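Local coordinates for capsid protein VP1 (Human polyomavirus 12, PDB 6Y5Z) that probably forms, as disulfide-linked pentamers, the outer shell of a T=7 icosahedral virus capsid and takes part in attachment to host cells, at residues I22-N27 / L238-C243. Residues are numbered along the deposited sequence; the frame is centred on the assembly and turned at random. Where two conformers were deposited one is given.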
# COMPACT_ATOMS: atom_id res chain seq x y z
N ILE D 22 8.35 -13.95 28.83
CA ILE D 22 9.17 -12.82 29.35
C ILE D 22 8.59 -11.56 28.71
O ILE D 22 8.55 -11.51 27.46
CB ILE D 22 10.64 -13.00 28.96
CG1 ILE D 22 11.22 -14.29 29.56
CG2 ILE D 22 11.45 -11.78 29.34
CD1 ILE D 22 11.18 -14.33 31.07
N GLU D 23 8.20 -10.57 29.51
CA GLU D 23 7.69 -9.31 28.94
C GLU D 23 8.58 -8.16 29.38
O GLU D 23 9.21 -8.22 30.46
CB GLU D 23 6.21 -9.16 29.29
CG GLU D 23 5.93 -8.68 30.68
CD GLU D 23 4.45 -8.42 30.94
OE1 GLU D 23 4.14 -8.07 32.10
OE2 GLU D 23 3.58 -8.57 30.00
N ALA D 24 8.67 -7.14 28.54
CA ALA D 24 9.46 -5.93 28.82
C ALA D 24 8.94 -4.78 27.98
O ALA D 24 8.49 -5.02 26.85
CB ALA D 24 10.91 -6.18 28.55
N PHE D 25 9.06 -3.56 28.50
CA PHE D 25 8.94 -2.32 27.71
C PHE D 25 10.35 -1.74 27.59
O PHE D 25 11.05 -1.69 28.60
CB PHE D 25 7.98 -1.33 28.37
CG PHE D 25 6.50 -1.66 28.34
CD1 PHE D 25 5.70 -1.28 27.27
CD2 PHE D 25 5.89 -2.26 29.43
CE1 PHE D 25 4.33 -1.53 27.28
CE2 PHE D 25 4.52 -2.51 29.44
CZ PHE D 25 3.75 -2.14 28.37
N LEU D 26 10.78 -1.39 26.38
CA LEU D 26 12.02 -0.61 26.13
C LEU D 26 11.62 0.83 25.81
O LEU D 26 10.89 1.03 24.83
CB LEU D 26 12.84 -1.26 25.02
CG LEU D 26 13.74 -2.41 25.48
CD1 LEU D 26 12.96 -3.54 26.12
CD2 LEU D 26 14.56 -2.93 24.31
N ASN D 27 12.08 1.79 26.59
CA ASN D 27 11.83 3.22 26.33
C ASN D 27 12.75 3.68 25.21
O ASN D 27 13.88 3.20 25.05
CB ASN D 27 11.99 4.07 27.59
CG ASN D 27 10.76 3.96 28.46
OD1 ASN D 27 9.65 3.99 27.94
ND2 ASN D 27 10.96 3.78 29.76
N LEU D 238 18.00 -13.18 27.63
CA LEU D 238 17.21 -12.84 26.42
C LEU D 238 17.54 -11.41 26.00
O LEU D 238 17.42 -10.50 26.83
CB LEU D 238 15.73 -13.00 26.71
CG LEU D 238 14.81 -12.61 25.56
CD1 LEU D 238 15.00 -13.57 24.40
CD2 LEU D 238 13.38 -12.59 26.04
N PHE D 239 18.00 -11.24 24.76
CA PHE D 239 18.45 -9.93 24.24
C PHE D 239 17.36 -9.31 23.36
O PHE D 239 16.97 -9.87 22.33
CB PHE D 239 19.77 -10.13 23.49
CG PHE D 239 20.87 -10.59 24.42
CD1 PHE D 239 20.95 -11.91 24.84
CD2 PHE D 239 21.78 -9.67 24.90
CE1 PHE D 239 21.95 -12.30 25.72
CE2 PHE D 239 22.80 -10.06 25.76
CZ PHE D 239 22.88 -11.38 26.16
N LEU D 240 16.89 -8.13 23.77
CA LEU D 240 15.86 -7.36 23.06
C LEU D 240 16.50 -6.06 22.60
O LEU D 240 17.26 -5.44 23.37
CB LEU D 240 14.70 -7.04 23.98
CG LEU D 240 14.10 -8.22 24.73
CD1 LEU D 240 13.02 -7.75 25.69
CD2 LEU D 240 13.56 -9.25 23.76
N SER D 241 16.18 -5.65 21.39
CA SER D 241 16.74 -4.44 20.74
C SER D 241 15.62 -3.74 19.97
O SER D 241 14.78 -4.47 19.45
CB SER D 241 17.84 -4.82 19.79
OG SER D 241 18.86 -5.57 20.42
N CYS D 242 15.63 -2.42 19.87
CA CYS D 242 14.65 -1.74 19.00
C CYS D 242 15.05 -0.30 18.76
O CYS D 242 15.94 0.23 19.44
CB CYS D 242 13.25 -1.82 19.59
SG CYS D 242 13.08 -1.12 21.25
N CYS D 243 14.38 0.32 17.79
CA CYS D 243 14.32 1.78 17.63
C CYS D 243 12.99 2.07 16.93
O CYS D 243 12.62 1.32 16.01
CB CYS D 243 15.50 2.28 16.83
SG CYS D 243 15.56 4.09 16.77
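I22, A24 and L26 face L238, L240 and C242 across two strand segments that run in roughly the same direction, their axes 33° apart and 8.7 Å from each other at closest. No hydrogen bond links them: 22-26 pairs with strand 257-276, which also pairs with strand 237-250, while 238-239 bond to strands 66-71 and 124-131; side chains carry the contact. The CA atoms of L26 and C242 lie 7.7 Å apart. At the start of both segments, I22 and L238 pass alongside each other, pointing opposite ways; I22 CG2, anti to its backbone N, rests 3.9 Å from L238 CD2. One step on, the methyl of A24 meets the tip of L240, CB to CD1 at 3.9 Å. L240 reaches that methyl because its CG is anti to the carbonyl carbon and its chain then extends to CD1 (chi2 176°). L26 reaches across to two residues: its CD2 lies 3.8 Å from L240 O and 4.1 Å from L240 CB. The thiol sulfur of C242 sits against the root of the same leucine, SG to L26 CB at 3.8 Å, and also touches CD2. V130 and I70 extend the apolar layer around L240. On the other face of 22-27, F25 packs on L168 of a neighbouring subunit. Such face-to-face packing of strands through an apolar core is characteristic of the beta-sandwich jelly roll of polyomavirus VP1.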